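Local coordinates for Alr3699 protein (Nostoc sp., PDB 4XSO) that is a member of the GT-B glycosyltransferase superfamily, built from two Rossmann-like domains, at residues M7-A21 against T93-A107. Numbering follows the deposited sequence.
Sequences MKILFLDQSGKPGGA and TAHEYDLIYANTQKA
L10 N hydrogen-bonds to L99 O, and Y101 N returns a bond to L10 O at 2.7 Å; L12 N to Y101 O and N103 N to L12 O carry the parallel pairing of strands 9-13 and 99-102 onward. These are two central strands of the parallel sheet in the N-terminal Rossmann-like domain. On one face F11 presents its ring edge to the face of Y101, an edge-to-face pair with centroids 4.9 Å apart, while Y101 OH is hydrogen-bonded to H125 ND1. On the other, L10 packs its CB against Y97 CG and L12 sets its CB on A107 CB. At the strand start, K8 N meets the anti lone pair of D98 OD2 at 2.7 Å, and K8 NZ lies over the Y97 ring face as a cation-pi partner while hydrogen-bonding to E96 O.

Past the strand ends, follow Q14. Q14 CB sits 3.3 Å from T104 OG1 and also touches K106 CB. With chi1 at 77°, CG falls between backbone N and carbonyl carbon, staying beside the T104 hydroxyl. CD reaches K106 CG, and NE2 lies near K106 CE. At the tip, T104 OG1 donates to Q14 OE1 at 2.8 Å. From the opposite face of the amide, K106 N reaches Q14 OE1 at 3.0 Å. Nearby, N103 ND2 hydrogen-bonds to D13 OD2 and A21 O, while N103 OD1 is hydrogen-bonded to H127 NE2. T104, at the N-cap position of helix 105-118, bridges Q14 N and Q14 OE1 through its hydroxyl. Q14 OE1 thus satisfies a first-turn N-H in place of a backbone acceptor, and the helix N-terminus would probably polarise its amide.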
ATOM      1  N   MET A   7     -14.626  20.265   7.920  1.00 55.00           N
ATOM      2  CA  MET A   7     -13.532  19.559   7.204  1.00 55.43           C
ATOM      3  C   MET A   7     -12.339  19.384   8.155  1.00 51.04           C
ATOM      4  O   MET A   7     -11.648  20.363   8.481  1.00 49.34           O
ATOM      5  CB  MET A   7     -13.074  20.338   5.961  1.00 54.33           C
ATOM      6  CG  MET A   7     -11.863  19.725   5.263  1.00 60.15           C
ATOM      7  SD  MET A   7     -11.424  20.384   3.623  1.00 55.07           S
ATOM      8  CE  MET A   7     -12.993  21.014   2.989  1.00 67.69           C
ATOM      9  N   LYS A   8     -12.099  18.141   8.567  1.00 43.57           N
ATOM     10  CA  LYS A   8     -10.848  17.746   9.244  1.00 41.02           C
ATOM     11  C   LYS A   8      -9.813  17.277   8.247  1.00 37.77           C
ATOM     12  O   LYS A   8     -10.117  16.436   7.347  1.00 32.86           O
ATOM     13  CB  LYS A   8     -11.094  16.644  10.263  1.00 41.51           C
ATOM     14  CG  LYS A   8     -12.105  17.038  11.333  1.00 47.78           C
ATOM     15  CD  LYS A   8     -12.404  15.874  12.293  1.00 51.00           C
ATOM     16  CE  LYS A   8     -11.348  15.749  13.391  1.00 53.15           C
ATOM     17  NZ  LYS A   8     -11.236  14.385  14.011  1.00 59.41           N
ATOM     18  N   ILE A   9      -8.593  17.809   8.387  1.00 33.03           N
ATOM     19  CA  ILE A   9      -7.518  17.459   7.473  1.00 31.52           C
ATOM     20  C   ILE A   9      -6.460  16.626   8.114  1.00 29.87           C
ATOM     21  O   ILE A   9      -5.979  16.991   9.206  1.00 30.96           O
ATOM     22  CB  ILE A   9      -6.850  18.707   6.860  1.00 30.13           C
ATOM     23  CG1 ILE A   9      -7.878  19.616   6.230  1.00 33.36           C
ATOM     24  CG2 ILE A   9      -5.717  18.301   5.879  1.00 30.16           C
ATOM     25  CD1 ILE A   9      -7.255  20.805   5.464  1.00 34.84           C
ATOM     26  N   LEU A  10      -6.077  15.535   7.429  1.00 24.59           N
ATOM     27  CA  LEU A  10      -4.951  14.816   7.783  1.00 26.77           C
ATOM     28  C   LEU A  10      -3.822  15.181   6.783  1.00 28.52           C
ATOM     29  O   LEU A  10      -3.855  14.791   5.612  1.00 30.09           O
ATOM     30  CB  LEU A  10      -5.265  13.263   7.879  1.00 29.61           C
ATOM     31  CG  LEU A  10      -3.965  12.421   7.990  1.00 28.22           C
ATOM     32  CD1 LEU A  10      -3.291  12.634   9.320  1.00 29.49           C
ATOM     33  CD2 LEU A  10      -4.163  10.918   7.787  1.00 28.75           C
ATOM     34  N   PHE A  11      -2.847  15.915   7.269  1.00 25.96           N
ATOM     35  CA  PHE A  11      -1.682  16.369   6.509  1.00 28.35           C
ATOM     36  C   PHE A  11      -0.687  15.284   6.731  1.00 34.41           C
ATOM     37  O   PHE A  11      -0.595  14.764   7.862  1.00 30.42           O
ATOM     38  CB  PHE A  11      -1.093  17.699   7.018  1.00 27.98           C
ATOM     39  CG  PHE A  11      -1.975  18.909   6.818  1.00 26.35           C
ATOM     40  CD1 PHE A  11      -1.989  19.594   5.598  1.00 28.53           C
ATOM     41  CD2 PHE A  11      -2.779  19.383   7.858  1.00 26.82           C
ATOM     42  CE1 PHE A  11      -2.782  20.697   5.409  1.00 28.14           C
ATOM     43  CE2 PHE A  11      -3.472  20.581   7.693  1.00 26.66           C
ATOM     44  CZ  PHE A  11      -3.530  21.205   6.475  1.00 28.69           C
ATOM     45  N   LEU A  12       0.043  14.951   5.671  1.00 31.35           N
ATOM     46  CA  LEU A  12       1.087  13.973   5.736  1.00 32.86           C
ATOM     47  C   LEU A  12       2.377  14.483   5.162  1.00 33.02           C
ATOM     48  O   LEU A  12       2.430  15.133   4.102  1.00 33.28           O
ATOM     49  CB  LEU A  12       0.684  12.712   4.929  1.00 31.96           C
ATOM     50  CG  LEU A  12      -0.445  11.866   5.431  1.00 33.78           C
ATOM     51  CD1 LEU A  12      -0.731  10.742   4.405  1.00 37.47           C
ATOM     52  CD2 LEU A  12      -0.045  11.290   6.789  1.00 35.64           C
ATOM     53  N   ASP A  13       3.472  14.177   5.837  1.00 31.62           N
ATOM     54  CA  ASP A  13       4.747  14.696   5.382  1.00 31.61           C
ATOM     55  C   ASP A  13       5.877  13.738   5.791  1.00 37.20           C
ATOM     56  O   ASP A  13       5.963  13.323   6.927  1.00 32.71           O
ATOM     57  CB  ASP A  13       4.951  16.118   5.900  1.00 33.68           C
ATOM     58  CG  ASP A  13       6.179  16.811   5.296  1.00 35.78           C
ATOM     59  OD1 ASP A  13       7.318  16.275   5.436  1.00 44.10           O
ATOM     60  OD2 ASP A  13       6.040  17.947   4.748  1.00 39.84           O
ATOM     61  N   GLN A  14       6.759  13.388   4.849  1.00 36.51           N
ATOM     62  CA  GLN A  14       7.672  12.266   5.108  1.00 38.01           C
ATOM     63  C   GLN A  14       8.800  12.633   6.070  1.00 34.24           C
ATOM     64  O   GLN A  14       9.388  11.756   6.697  1.00 43.19           O
ATOM     65  CB  GLN A  14       8.298  11.726   3.807  1.00 34.92           C
ATOM     66  CG  GLN A  14       9.423  12.605   3.288  1.00 36.81           C
ATOM     67  CD  GLN A  14       9.659  12.386   1.771  1.00 45.14           C
ATOM     68  OE1 GLN A  14       8.735  12.258   0.984  1.00 35.99           O
ATOM     69  NE2 GLN A  14      10.909  12.346   1.382  1.00 47.09           N
ATOM     70  N   SER A  15       9.094  13.910   6.211  1.00 36.64           N
ATOM     71  CA  SER A  15      10.273  14.331   6.960  1.00 41.32           C
ATOM     72  C   SER A  15      10.073  14.795   8.417  1.00 42.37           C
ATOM     73  O   SER A  15       9.135  15.528   8.736  1.00 40.24           O
ATOM     74  CB  SER A  15      10.986  15.446   6.199  1.00 45.23           C
ATOM     75  OG  SER A  15      12.278  15.642   6.730  1.00 49.23           O
ATOM     76  N   GLY A  16      11.027  14.385   9.259  1.00 41.52           N
ATOM     77  CA  GLY A  16      11.276  14.950  10.590  1.00 47.94           C
ATOM     78  C   GLY A  16      12.052  16.275  10.635  1.00 45.03           C
ATOM     79  O   GLY A  16      12.187  16.859  11.706  1.00 47.36           O
ATOM     80  N   LYS A  17      12.500  16.774   9.482  1.00 47.18           N
ATOM     81  CA  LYS A  17      13.358  17.966   9.407  1.00 50.35           C
ATOM     82  C   LYS A  17      12.677  19.147   8.737  1.00 47.08           C
ATOM     83  O   LYS A  17      11.972  18.987   7.719  1.00 49.11           O
ATOM     84  CB  LYS A  17      14.624  17.635   8.618  1.00 59.53           C
ATOM     85  CG  LYS A  17      15.589  16.720   9.365  1.00 61.32           C
ATOM     86  CD  LYS A  17      16.850  16.451   8.549  1.00 60.79           C
ATOM     87  CE  LYS A  17      16.602  15.361   7.527  1.00 63.81           C
ATOM     88  NZ  LYS A  17      16.334  14.049   8.196  1.00 61.53           N
ATOM     89  N   PRO A  18      12.874  20.346   9.287  1.00 47.82           N
ATOM     90  CA  PRO A  18      12.146  21.462   8.696  1.00 46.83           C
ATOM     91  C   PRO A  18      12.731  22.005   7.362  1.00 48.55           C
ATOM     92  O   PRO A  18      13.235  23.122   7.329  1.00 50.34           O
ATOM     93  CB  PRO A  18      12.195  22.519   9.806  1.00 47.95           C
ATOM     94  CG  PRO A  18      13.479  22.186  10.570  1.00 46.06           C
ATOM     95  CD  PRO A  18      13.471  20.701  10.603  1.00 45.99           C
ATOM     96  N   GLY A  19      12.610  21.265   6.266  1.00 54.21           N
ATOM     97  CA  GLY A  19      12.945  21.809   4.929  1.00 46.69           C
ATOM     98  C   GLY A  19      11.933  22.832   4.430  1.00 54.20           C
ATOM     99  O   GLY A  19      10.988  23.214   5.141  1.00 50.63           O
ATOM    100  N   GLY A  20      12.079  23.268   3.188  1.00 51.10           N
ATOM    101  CA  GLY A  20      11.181  24.302   2.675  1.00 47.74           C
ATOM    102  C   GLY A  20       9.702  23.903   2.713  1.00 44.12           C
ATOM    103  O   GLY A  20       8.852  24.680   3.162  1.00 46.96           O
ATOM    104  N   ALA A  21       9.422  22.679   2.303  1.00 38.05           N
ATOM    105  CA  ALA A  21       8.086  22.160   2.259  1.00 38.26           C
ATOM    106  C   ALA A  21       7.440  22.079   3.688  1.00 37.19           C
ATOM    107  O   ALA A  21       6.284  22.371   3.861  1.00 36.21           O
ATOM    108  CB  ALA A  21       8.104  20.799   1.592  1.00 39.46           C
ATOM    109  N   THR A  93      -6.025   6.139  10.872  1.00 37.07           N
ATOM    110  CA  THR A  93      -6.139   7.558  11.227  1.00 34.85           C
ATOM    111  C   THR A  93      -7.107   8.368  10.299  1.00 36.80           C
ATOM    112  O   THR A  93      -8.044   9.109  10.760  1.00 35.80           O
ATOM    113  CB  THR A  93      -4.759   8.150  11.301  1.00 33.65           C
ATOM    114  OG1 THR A  93      -4.068   7.475  12.354  1.00 38.22           O
ATOM    115  CG2 THR A  93      -4.792   9.605  11.653  1.00 33.32           C
ATOM    116  N   ALA A  94      -6.962   8.079   9.019  1.00 33.06           N
ATOM    117  CA  ALA A  94      -7.701   8.723   7.960  1.00 36.76           C
ATOM    118  C   ALA A  94      -9.216   8.609   8.038  1.00 40.48           C
ATOM    119  O   ALA A  94      -9.944   9.522   7.581  1.00 37.78           O
ATOM    120  CB  ALA A  94      -7.165   8.217   6.591  1.00 41.05           C
ATOM    121  N   HIS A  95      -9.699   7.501   8.614  1.00 42.43           N
ATOM    122  CA  HIS A  95     -11.125   7.297   8.865  1.00 45.36           C
ATOM    123  C   HIS A  95     -11.693   8.468   9.668  1.00 43.06           C
ATOM    124  O   HIS A  95     -12.779   8.943   9.359  1.00 41.16           O
ATOM    125  CB  HIS A  95     -11.397   5.912   9.555  1.00 51.14           C
ATOM    126  CG  HIS A  95     -12.773   5.782  10.127  1.00 62.28           C
ATOM    127  ND1 HIS A  95     -13.873   5.458   9.360  1.00 70.31           N
ATOM    128  CD2 HIS A  95     -13.238   5.971  11.386  1.00 64.41           C
ATOM    129  CE1 HIS A  95     -14.954   5.447  10.124  1.00 72.85           C
ATOM    130  NE2 HIS A  95     -14.596   5.752  11.359  1.00 70.12           N
ATOM    131  N   GLU A  96     -10.914   9.002  10.610  1.00 39.83           N
ATOM    132  CA  GLU A  96     -11.347  10.126  11.456  1.00 40.52           C
ATOM    133  C   GLU A  96     -11.236  11.505  10.812  1.00 41.49           C
ATOM    134  O   GLU A  96     -11.611  12.523  11.426  1.00 35.85           O
ATOM    135  CB  GLU A  96     -10.497  10.132  12.721  1.00 50.51           C
ATOM    136  CG  GLU A  96     -10.457   8.786  13.442  1.00 60.50           C
ATOM    137  CD  GLU A  96     -11.839   8.350  13.939  1.00 72.63           C
ATOM    138  OE1 GLU A  96     -12.679   9.237  14.235  1.00 84.97           O
ATOM    139  OE2 GLU A  96     -12.099   7.126  14.046  1.00 79.84           O
ATOM    140  N   TYR A  97     -10.707  11.558   9.587  1.00 36.84           N
ATOM    141  CA  TYR A  97     -10.502  12.837   8.912  1.00 33.26           C
ATOM    142  C   TYR A  97     -11.309  12.853   7.610  1.00 36.34           C
ATOM    143  O   TYR A  97     -11.837  11.811   7.186  1.00 36.09           O
ATOM    144  CB  TYR A  97      -8.999  13.075   8.719  1.00 33.66           C
ATOM    145  CG  TYR A  97      -8.328  13.342  10.041  1.00 33.87           C
ATOM    146  CD1 TYR A  97      -7.949  12.287  10.854  1.00 33.22           C
ATOM    147  CD2 TYR A  97      -8.141  14.644  10.497  1.00 33.41           C
ATOM    148  CE1 TYR A  97      -7.445  12.498  12.108  1.00 37.19           C
ATOM    149  CE2 TYR A  97      -7.627  14.879  11.749  1.00 31.21           C
ATOM    150  CZ  TYR A  97      -7.304  13.802  12.548  1.00 34.27           C
ATOM    151  OH  TYR A  97      -6.746  14.004  13.729  1.00 31.17           O
ATOM    152  N   ASP A  98     -11.481  14.022   7.014  1.00 32.56           N
ATOM    153  CA  ASP A  98     -12.304  14.138   5.832  1.00 34.34           C
ATOM    154  C   ASP A  98     -11.495  14.297   4.534  1.00 35.55           C
ATOM    155  O   ASP A  98     -12.067  14.298   3.466  1.00 33.62           O
ATOM    156  CB  ASP A  98     -13.168  15.341   5.948  1.00 35.46           C
ATOM    157  CG  ASP A  98     -14.020  15.310   7.175  1.00 42.79           C
ATOM    158  OD1 ASP A  98     -14.878  14.422   7.330  1.00 43.55           O
ATOM    159  OD2 ASP A  98     -13.796  16.176   8.019  1.00 43.12           O
ATOM    160  N   LEU A  99     -10.207  14.568   4.655  1.00 34.45           N
ATOM    161  CA  LEU A  99      -9.364  14.831   3.552  1.00 32.18           C
ATOM    162  C   LEU A  99      -7.899  14.532   3.946  1.00 33.71           C
ATOM    163  O   LEU A  99      -7.477  14.792   5.079  1.00 30.08           O
ATOM    164  CB  LEU A  99      -9.510  16.324   3.199  1.00 39.32           C
ATOM    165  CG  LEU A  99      -8.684  16.708   1.930  1.00 40.61           C
ATOM    166  CD1 LEU A  99      -9.476  17.564   0.986  1.00 48.24           C
ATOM    167  CD2 LEU A  99      -7.377  17.414   2.244  1.00 42.81           C
ATOM    168  N   ILE A 100      -7.134  14.017   2.993  1.00 31.45           N
ATOM    169  CA  ILE A 100      -5.750  13.693   3.191  1.00 28.15           C
ATOM    170  C   ILE A 100      -4.964  14.647   2.317  1.00 32.49           C
ATOM    171  O   ILE A 100      -5.247  14.756   1.100  1.00 28.62           O
ATOM    172  CB  ILE A 100      -5.419  12.238   2.759  1.00 27.89           C
ATOM    173  CG1 ILE A 100      -6.223  11.224   3.560  1.00 33.31           C
ATOM    174  CG2 ILE A 100      -3.974  11.917   2.926  1.00 28.07           C
ATOM    175  CD1 ILE A 100      -6.121   9.851   2.867  1.00 34.51           C
ATOM    176  N   TYR A 101      -3.978  15.338   2.938  1.00 32.06           N
ATOM    177  CA  TYR A 101      -3.226  16.385   2.231  1.00 32.92           C
ATOM    178  C   TYR A 101      -1.755  16.013   2.324  1.00 33.03           C
ATOM    179  O   TYR A 101      -1.119  16.164   3.375  1.00 31.85           O
ATOM    180  CB  TYR A 101      -3.566  17.740   2.868  1.00 32.01           C
ATOM    181  CG  TYR A 101      -3.117  18.985   2.204  1.00 30.86           C
ATOM    182  CD1 TYR A 101      -1.786  19.323   2.115  1.00 32.44           C
ATOM    183  CD2 TYR A 101      -4.062  19.937   1.815  1.00 36.00           C
ATOM    184  CE1 TYR A 101      -1.383  20.554   1.607  1.00 33.63           C
ATOM    185  CE2 TYR A 101      -3.681  21.173   1.284  1.00 33.27           C
ATOM    186  CZ  TYR A 101      -2.354  21.480   1.177  1.00 32.43           C
ATOM    187  OH  TYR A 101      -1.982  22.702   0.662  1.00 30.08           O
ATOM    188  N   ALA A 102      -1.273  15.414   1.247  1.00 29.61           N
ATOM    189  CA  ALA A 102       0.121  14.912   1.149  1.00 31.03           C
ATOM    190  C   ALA A 102       1.035  16.009   0.646  1.00 29.76           C
ATOM    191  O   ALA A 102       0.806  16.594  -0.429  1.00 28.68           O
ATOM    192  CB  ALA A 102       0.173  13.717   0.223  1.00 30.29           C
ATOM    193  N   ASN A 103       2.095  16.238   1.425  1.00 30.51           N
ATOM    194  CA  ASN A 103       2.983  17.354   1.251  1.00 31.08           C
ATOM    195  C   ASN A 103       4.389  17.005   0.700  1.00 30.61           C
ATOM    196  O   ASN A 103       5.201  17.883   0.481  1.00 31.23           O
ATOM    197  CB  ASN A 103       3.064  18.122   2.566  1.00 30.96           C
ATOM    198  CG  ASN A 103       3.463  19.584   2.358  1.00 31.21           C
ATOM    199  OD1 ASN A 103       2.794  20.296   1.666  1.00 31.13           O
ATOM    200  ND2 ASN A 103       4.543  20.027   3.006  1.00 34.68           N
ATOM    201  N   THR A 104       4.643  15.725   0.471  1.00 33.59           N
ATOM    202  CA  THR A 104       5.934  15.251  -0.009  1.00 30.72           C
ATOM    203  C   THR A 104       5.667  13.978  -0.754  1.00 29.99           C
ATOM    204  O   THR A 104       4.524  13.457  -0.757  1.00 26.86           O
ATOM    205  CB  THR A 104       6.965  14.946   1.124  1.00 32.63           C
ATOM    206  OG1 THR A 104       6.574  13.756   1.835  1.00 33.52           O
ATOM    207  CG2 THR A 104       7.131  16.111   2.057  1.00 34.48           C
ATOM    208  N   GLN A 105       6.691  13.491  -1.487  1.00 33.24           N
ATOM    209  CA  GLN A 105       6.497  12.310  -2.352  1.00 32.82           C
ATOM    210  C   GLN A 105       6.119  11.011  -1.704  1.00 32.63           C
ATOM    211  O   GLN A 105       5.218  10.309  -2.161  1.00 32.28           O
ATOM    212  CB  GLN A 105       7.750  12.010  -3.185  1.00 41.42           C
ATOM    213  CG  GLN A 105       7.854  12.802  -4.440  1.00 45.61           C
ATOM    214  CD  GLN A 105       9.075  12.408  -5.281  1.00 52.35           C
ATOM    215  OE1 GLN A 105       9.986  13.226  -5.497  1.00 58.34           O
ATOM    216  NE2 GLN A 105       9.108  11.152  -5.736  1.00 45.39           N
ATOM    217  N   LYS A 106       6.861  10.612  -0.705  1.00 35.65           N
ATOM    218  CA  LYS A 106       6.469   9.433   0.040  1.00 38.56           C
ATOM    219  C   LYS A 106       5.119   9.583   0.741  1.00 36.20           C
ATOM    220  O   LYS A 106       4.405   8.579   0.992  1.00 34.00           O
ATOM    221  CB  LYS A 106       7.504   9.141   1.109  1.00 43.31           C
ATOM    222  CG  LYS A 106       8.969   9.050   0.604  1.00 51.77           C
ATOM    223  CD  LYS A 106       9.760   8.129   1.533  1.00 49.37           C
ATOM    224  CE  LYS A 106      11.170   8.595   1.805  1.00 57.66           C
ATOM    225  NZ  LYS A 106      12.085   8.187   0.717  1.00 61.52           N
ATOM    226  N   ALA A 107       4.751  10.805   1.094  1.00 35.65           N
ATOM    227  CA  ALA A 107       3.432  10.988   1.772  1.00 34.23           C
ATOM    228  C   ALA A 107       2.370  10.775   0.726  1.00 30.51           C
ATOM    229  O   ALA A 107       1.261  10.264   1.007  1.00 32.26           O
ATOM    230  CB  ALA A 107       3.301  12.361   2.418  1.00 34.52           C
TER